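PDB 7DLA: nucleoside permease NupG from Escherichia coli K-12, which carries purine and pyrimidine nucleosides such as adenosine, uridine and thymidine across the inner membrane, driven by the proton motive force. Local coordinates for residues V149-G154 / H252-M257; L22-S27 / F230-L235. The protein carries 1 engineered substitution. All blocks are in the same frame, centred on the assembly; numbering follows the deposited sequence.

The two contacts have centres about 11 Å apart, on the same side of the chain's centre, and each pairs one of the first six of the twelve transmembrane spans with one of the last six. Along the chain their segments alternate: 22-27, 149-154, 230-235, 252-257. The topology places all four near the periplasmic ends of their spans. The contacts also touch each other, with A253 CB 3.5 Å from L235 CB and S254 packed on T24 and N232, while E156 bonds to S151 of contact 1 and N232 of contact 2. Together they join the two halves of the major facilitator fold on the periplasmic side, consistent with a pathway closed there.

Contact 1: residues V149-G154 / H252-M257; sequences VVSLSG and HASIIM
S151 turns OG anti to its backbone N (chi1 -163°) and H252 swings CG beside its own N (chi1 -67°), which brings the serine hydroxyl against the base of the histidine, with OG 3.2 Å from H252 CB. In this major facilitator fold the contact joins the last turn of helix 138-152 to H252, the residue just before helix 253-299, and the S151 and H252 CA atoms are 5.4 Å apart. S151 also packs through its CB, which meets S254 CB at 3.6 Å and I255 CD1 at 3.5 Å. The bond of its hydroxyl is to E156 OE1, and E156 also bonds weakly to S254 N. L152 lays CD2 over one face of the H252 ring, which also meets the F248 ring, and L152 CG approaches I255 CD1 at 4.4 Å. An alanine in place of H252 would keep the CB that S151 OG meets but would probably leave L152 CD2 and the F248 ring facing the gap where the imidazole was. Helix 138-152 closes in a Schellman motif with G154 at positive phi, and V149 O accepts both S153 N and S153 OG, the hydroxyl at 2.7 Å standing 58° out of the carbonyl plane.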
ATOM      1  N   VAL A 149      18.298  -0.261  -1.956  1.00 58.95           N
ATOM      2  CA  VAL A 149      19.410  -0.526  -1.064  1.00 59.19           C
ATOM      3  C   VAL A 149      19.363  -1.974  -0.632  1.00 59.55           C
ATOM      4  O   VAL A 149      20.288  -2.751  -0.907  1.00 59.99           O
ATOM      5  CB  VAL A 149      19.369   0.419   0.152  1.00 59.04           C
ATOM      6  CG1 VAL A 149      20.304  -0.066   1.223  1.00 58.24           C
ATOM      7  CG2 VAL A 149      19.686   1.868  -0.239  1.00 58.87           C
ATOM      8  N   VAL A 150      18.253  -2.367   0.007  1.00 59.20           N
ATOM      9  CA  VAL A 150      18.139  -3.737   0.507  1.00 59.54           C
ATOM     10  C   VAL A 150      18.342  -4.731  -0.624  1.00 59.43           C
ATOM     11  O   VAL A 150      18.976  -5.772  -0.437  1.00 59.40           O
ATOM     12  CB  VAL A 150      16.796  -3.942   1.237  1.00 64.32           C
ATOM     13  CG1 VAL A 150      16.397  -5.435   1.303  1.00 60.14           C
ATOM     14  CG2 VAL A 150      16.887  -3.367   2.638  1.00 58.82           C
ATOM     15  N   SER A 151      17.860  -4.415  -1.831  1.00 59.89           N
ATOM     16  CA  SER A 151      18.153  -5.301  -2.948  1.00 60.19           C
ATOM     17  C   SER A 151      19.658  -5.397  -3.195  1.00 60.01           C
ATOM     18  O   SER A 151      20.210  -6.500  -3.249  1.00 60.08           O
ATOM     19  CB  SER A 151      17.425  -4.841  -4.207  1.00 59.66           C
ATOM     20  OG  SER A 151      17.396  -5.888  -5.167  1.00 59.94           O
ATOM     21  N   LEU A 152      20.338  -4.248  -3.313  1.00 59.85           N
ATOM     22  CA  LEU A 152      21.737  -4.229  -3.735  1.00 59.84           C
ATOM     23  C   LEU A 152      22.685  -4.678  -2.636  1.00 59.62           C
ATOM     24  O   LEU A 152      23.791  -5.148  -2.927  1.00 59.85           O
ATOM     25  CB  LEU A 152      22.131  -2.836  -4.191  1.00 59.79           C
ATOM     26  CG  LEU A 152      21.460  -2.328  -5.450  1.00 60.03           C
ATOM     27  CD1 LEU A 152      21.575  -0.826  -5.465  1.00 59.14           C
ATOM     28  CD2 LEU A 152      22.137  -2.941  -6.661  1.00 60.96           C
ATOM     29  N   SER A 153      22.285  -4.558  -1.382  1.00 59.37           N
ATOM     30  CA  SER A 153      23.131  -5.022  -0.292  1.00 59.82           C
ATOM     31  C   SER A 153      23.059  -6.527  -0.063  1.00 59.57           C
ATOM     32  O   SER A 153      23.720  -7.023   0.854  1.00 59.96           O
ATOM     33  CB  SER A 153      22.730  -4.305   0.985  1.00 60.17           C
ATOM     34  OG  SER A 153      22.461  -2.956   0.669  1.00 63.17           O
ATOM     35  N   GLY A 154      22.260  -7.253  -0.833  1.00 58.88           N
ATOM     36  CA  GLY A 154      22.046  -8.663  -0.573  1.00 58.64           C
ATOM     37  C   GLY A 154      21.201  -9.019   0.635  1.00 58.73           C
ATOM     38  O   GLY A 154      21.425 -10.070   1.238  1.00 58.65           O
ATOM     39  N   HIS A 252      18.052  -9.352  -8.188  1.00 65.19           N
ATOM     40  CA  HIS A 252      17.616  -8.097  -7.570  1.00 63.46           C
ATOM     41  C   HIS A 252      16.218  -7.781  -8.051  1.00 61.71           C
ATOM     42  O   HIS A 252      16.025  -6.910  -8.897  1.00 60.82           O
ATOM     43  CB  HIS A 252      18.569  -6.996  -7.910  1.00 63.99           C
ATOM     44  CG  HIS A 252      19.908  -7.188  -7.290  1.00 63.71           C
ATOM     45  ND1 HIS A 252      20.968  -7.742  -7.974  1.00 65.35           N
ATOM     46  CD2 HIS A 252      20.341  -6.970  -6.029  1.00 62.58           C
ATOM     47  CE1 HIS A 252      22.009  -7.820  -7.167  1.00 68.82           C
ATOM     48  NE2 HIS A 252      21.653  -7.361  -5.980  1.00 63.68           N
ATOM     49  N   ALA A 253      15.241  -8.503  -7.512  1.00 61.43           N
ATOM     50  CA  ALA A 253      13.869  -8.301  -7.956  1.00 60.39           C
ATOM     51  C   ALA A 253      13.353  -6.942  -7.521  1.00 59.79           C
ATOM     52  O   ALA A 253      12.651  -6.275  -8.291  1.00 59.76           O
ATOM     53  CB  ALA A 253      12.963  -9.408  -7.425  1.00 59.82           C
ATOM     54  N   SER A 254      13.698  -6.509  -6.301  1.00 59.30           N
ATOM     55  CA  SER A 254      13.257  -5.204  -5.831  1.00 58.92           C
ATOM     56  C   SER A 254      13.660  -4.097  -6.800  1.00 59.08           C
ATOM     57  O   SER A 254      12.918  -3.123  -6.973  1.00 61.19           O
ATOM     58  CB  SER A 254      13.793  -4.944  -4.426  1.00 58.56           C
ATOM     59  OG  SER A 254      13.318  -5.929  -3.523  1.00 58.13           O
ATOM     60  N   ILE A 255      14.758  -4.277  -7.527  1.00 59.53           N
ATOM     61  CA  ILE A 255      15.167  -3.268  -8.499  1.00 59.46           C
ATOM     62  C   ILE A 255      14.214  -3.241  -9.693  1.00 58.53           C
ATOM     63  O   ILE A 255      13.929  -2.177 -10.249  1.00 57.96           O
ATOM     64  CB  ILE A 255      16.622  -3.520  -8.934  1.00 60.15           C
ATOM     65  CG1 ILE A 255      17.491  -3.615  -7.694  1.00 60.31           C
ATOM     66  CG2 ILE A 255      17.143  -2.383  -9.791  1.00 59.47           C
ATOM     67  CD1 ILE A 255      17.320  -2.437  -6.803  1.00 60.01           C
ATOM     68  N   ILE A 256      13.694  -4.395 -10.107  1.00 59.58           N
ATOM     69  CA  ILE A 256      12.766  -4.398 -11.240  1.00 64.08           C
ATOM     70  C   ILE A 256      11.360  -3.980 -10.797  1.00 58.29           C
ATOM     71  O   ILE A 256      10.699  -3.168 -11.460  1.00 56.69           O
ATOM     72  CB  ILE A 256      12.771  -5.780 -11.915  1.00 61.65           C
ATOM     73  CG1 ILE A 256      14.219  -6.155 -12.257  1.00 61.12           C
ATOM     74  CG2 ILE A 256      11.825  -5.785 -13.140  1.00 60.42           C
ATOM     75  CD1 ILE A 256      14.956  -5.098 -13.084  1.00 60.87           C
ATOM     76  N   MET A 257      10.905  -4.515  -9.657  1.00 58.26           N
ATOM     77  CA  MET A 257       9.654  -4.089  -9.054  1.00 57.05           C
ATOM     78  C   MET A 257       9.611  -2.590  -8.812  1.00 55.89           C
ATOM     79  O   MET A 257       8.537  -2.009  -8.843  1.00 56.05           O
ATOM     80  CB  MET A 257       9.414  -4.843  -7.741  1.00 57.64           C
ATOM     81  CG  MET A 257       9.257  -6.365  -7.898  1.00 58.29           C
ATOM     82  SD  MET A 257       7.714  -6.921  -8.711  1.00 62.93           S
ATOM     83  CE  MET A 257       6.396  -6.379  -7.623  1.00 57.96           C
TER

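Contact 2: residues L22-S27 / F230-L235; sequences LTTLGS and FGNTFL
S27 points its hydroxyl at helix 226-236, where N232 and T233 turn their polar groups to meet it from two neighbouring positions. The pairing joins the first and seventh transmembrane spans of the major facilitator fold, 5-29 and 210-236, in a buried contact with S27 and T233 CA atoms 4.6 Å apart. T233 OG1, anti to its own carbonyl carbon, donates to S27 OG at 2.9 Å. S27 OG would in turn donate to N232 OD1, though the modelled separation is improbably short and the position of OD1 doubtful. N232 extends CG anti to its backbone N (chi1 177°), which sets CG near S27 OG; its CB lies 3.7 Å from T23 O. Beyond, the side chains of T24 and N232 cross obliquely, with T24 CG2 4.1 Å from N232 ND2, and this amide nitrogen bonds to E156 OE2. The ND2 end of the amide is thus held by E156, while the OD1 end is less certain. Helix 226-236 is kinked here, the N atoms of N232 and T233 making no bond to the turn before. G26 has no side chain on the face it turns to T233, and its backbone C comes within 3.5 Å of T233 OG1.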
ATOM      1  N   LEU A  22       8.711  -3.912   3.033  1.00 55.77           N
ATOM      2  CA  LEU A  22       7.321  -4.109   2.647  1.00 56.21           C
ATOM      3  C   LEU A  22       7.192  -5.134   1.519  1.00 56.91           C
ATOM      4  O   LEU A  22       6.465  -6.119   1.656  1.00 61.26           O
ATOM      5  CB  LEU A  22       6.704  -2.761   2.246  1.00 56.46           C
ATOM      6  CG  LEU A  22       5.187  -2.555   2.037  1.00 55.91           C
ATOM      7  CD1 LEU A  22       4.804  -2.897   0.641  1.00 56.18           C
ATOM      8  CD2 LEU A  22       4.394  -3.408   3.002  1.00 55.56           C
ATOM      9  N   THR A  23       7.900  -4.934   0.403  1.00 56.44           N
ATOM     10  CA  THR A  23       7.729  -5.759  -0.790  1.00 56.02           C
ATOM     11  C   THR A  23       8.491  -7.071  -0.743  1.00 56.13           C
ATOM     12  O   THR A  23       8.103  -8.039  -1.409  1.00 56.93           O
ATOM     13  CB  THR A  23       8.178  -4.980  -2.029  1.00 56.10           C
ATOM     14  OG1 THR A  23       9.609  -4.815  -2.000  1.00 55.08           O
ATOM     15  CG2 THR A  23       7.452  -3.626  -2.116  1.00 56.00           C
ATOM     16  N   THR A  24       9.560  -7.124   0.017  1.00 56.61           N
ATOM     17  CA  THR A  24      10.431  -8.273   0.088  1.00 56.22           C
ATOM     18  C   THR A  24      10.001  -9.292   1.135  1.00 56.02           C
ATOM     19  O   THR A  24      10.292 -10.479   0.967  1.00 55.37           O
ATOM     20  CB  THR A  24      11.828  -7.741   0.366  1.00 56.00           C
ATOM     21  OG1 THR A  24      11.766  -7.018   1.594  1.00 56.22           O
ATOM     22  CG2 THR A  24      12.259  -6.789  -0.741  1.00 56.37           C
ATOM     23  N   LEU A  25       9.257  -8.859   2.163  1.00 55.75           N
ATOM     24  CA  LEU A  25       8.931  -9.713   3.305  1.00 56.01           C
ATOM     25  C   LEU A  25       8.224 -11.002   2.885  1.00 56.66           C
ATOM     26  O   LEU A  25       8.368 -12.044   3.533  1.00 57.18           O
ATOM     27  CB  LEU A  25       8.068  -8.943   4.298  1.00 55.92           C
ATOM     28  CG  LEU A  25       7.798  -9.700   5.606  1.00 56.30           C
ATOM     29  CD1 LEU A  25       9.064 -10.092   6.389  1.00 57.45           C
ATOM     30  CD2 LEU A  25       6.745  -9.036   6.496  1.00 56.75           C
ATOM     31  N   GLY A  26       7.441 -10.961   1.817  1.00 56.90           N
ATOM     32  CA  GLY A  26       6.865 -12.195   1.322  1.00 56.80           C
ATOM     33  C   GLY A  26       7.927 -13.198   0.950  1.00 56.37           C
ATOM     34  O   GLY A  26       7.882 -14.343   1.382  1.00 57.40           O
ATOM     35  N   SER A  27       8.903 -12.749   0.154  1.00 56.53           N
ATOM     36  CA  SER A  27      10.019 -13.621  -0.300  1.00 56.63           C
ATOM     37  C   SER A  27      10.784 -14.172   0.910  1.00 57.14           C
ATOM     38  O   SER A  27      11.057 -15.390   0.930  1.00 57.19           O
ATOM     39  CB  SER A  27      10.936 -12.880  -1.238  1.00 56.61           C
ATOM     40  OG  SER A  27      10.423 -12.896  -2.563  1.00 57.11           O
ATOM     41  N   PHE A 230       3.585 -10.653  -3.765  1.00 59.83           N
ATOM     42  CA  PHE A 230       4.315 -11.826  -4.216  1.00 59.81           C
ATOM     43  C   PHE A 230       5.140 -11.608  -5.468  1.00 59.25           C
ATOM     44  O   PHE A 230       5.621 -12.589  -6.030  1.00 59.03           O
ATOM     45  CB  PHE A 230       3.373 -13.013  -4.465  1.00 63.65           C
ATOM     46  CG  PHE A 230       2.581 -13.429  -3.261  1.00 61.10           C
ATOM     47  CD1 PHE A 230       3.105 -14.341  -2.354  1.00 60.83           C
ATOM     48  CD2 PHE A 230       1.291 -12.950  -3.067  1.00 60.75           C
ATOM     49  CE1 PHE A 230       2.370 -14.727  -1.252  1.00 64.63           C
ATOM     50  CE2 PHE A 230       0.553 -13.329  -1.970  1.00 60.92           C
ATOM     51  CZ  PHE A 230       1.088 -14.208  -1.058  1.00 61.32           C
ATOM     52  N   GLY A 231       5.315 -10.380  -5.941  1.00 58.98           N
ATOM     53  CA  GLY A 231       6.028 -10.199  -7.191  1.00 58.85           C
ATOM     54  C   GLY A 231       7.506 -10.451  -7.010  1.00 58.75           C
ATOM     55  O   GLY A 231       8.176 -11.007  -7.887  1.00 58.47           O
ATOM     56  N   ASN A 232       8.024 -10.081  -5.849  1.00 58.45           N
ATOM     57  CA  ASN A 232       9.414 -10.353  -5.560  1.00 58.62           C
ATOM     58  C   ASN A 232       9.627 -11.859  -5.409  1.00 58.94           C
ATOM     59  O   ASN A 232      10.652 -12.399  -5.850  1.00 59.19           O
ATOM     60  CB  ASN A 232       9.807  -9.592  -4.297  1.00 58.08           C
ATOM     61  CG  ASN A 232      11.210  -9.868  -3.873  1.00 58.19           C
ATOM     62  OD1 ASN A 232      11.510 -10.875  -3.234  1.00 57.91           O
ATOM     63  ND2 ASN A 232      12.097  -8.935  -4.206  1.00 58.81           N
ATOM     64  N   THR A 233       8.645 -12.560  -4.810  1.00 58.23           N
ATOM     65  CA  THR A 233       8.725 -14.019  -4.693  1.00 58.18           C
ATOM     66  C   THR A 233       8.604 -14.690  -6.047  1.00 58.54           C
ATOM     67  O   THR A 233       9.260 -15.704  -6.296  1.00 59.62           O
ATOM     68  CB  THR A 233       7.651 -14.555  -3.743  1.00 57.62           C
ATOM     69  OG1 THR A 233       7.627 -13.772  -2.539  1.00 57.18           O
ATOM     70  CG2 THR A 233       7.926 -15.995  -3.385  1.00 57.07           C
ATOM     71  N   PHE A 234       7.801 -14.120  -6.939  1.00 59.44           N
ATOM     72  CA  PHE A 234       7.680 -14.656  -8.285  1.00 59.42           C
ATOM     73  C   PHE A 234       8.966 -14.445  -9.078  1.00 59.02           C
ATOM     74  O   PHE A 234       9.365 -15.315  -9.859  1.00 60.09           O
ATOM     75  CB  PHE A 234       6.453 -14.041  -8.969  1.00 58.12           C
ATOM     76  CG  PHE A 234       6.534 -14.003 -10.467  1.00 58.08           C
ATOM     77  CD1 PHE A 234       6.477 -15.177 -11.206  1.00 58.36           C
ATOM     78  CD2 PHE A 234       6.731 -12.810 -11.139  1.00 57.69           C
ATOM     79  CE1 PHE A 234       6.568 -15.154 -12.593  1.00 58.27           C
ATOM     80  CE2 PHE A 234       6.815 -12.776 -12.530  1.00 57.30           C
ATOM     81  CZ  PHE A 234       6.739 -13.946 -13.256  1.00 57.80           C
ATOM     82  N   LEU A 235       9.648 -13.322  -8.868  1.00 59.20           N
ATOM     83  CA  LEU A 235      10.910 -13.114  -9.573  1.00 60.06           C
ATOM     84  C   LEU A 235      12.031 -13.966  -8.992  1.00 61.41           C
ATOM     85  O   LEU A 235      12.901 -14.451  -9.731  1.00 62.15           O
ATOM     86  CB  LEU A 235      11.296 -11.642  -9.542  1.00 59.46           C
ATOM     87  CG  LEU A 235      10.394 -10.747 -10.368  1.00 58.69           C
ATOM     88  CD1 LEU A 235      10.916  -9.342 -10.296  1.00 59.19           C
ATOM     89  CD2 LEU A 235      10.452 -11.237 -11.777  1.00 59.00           C
TER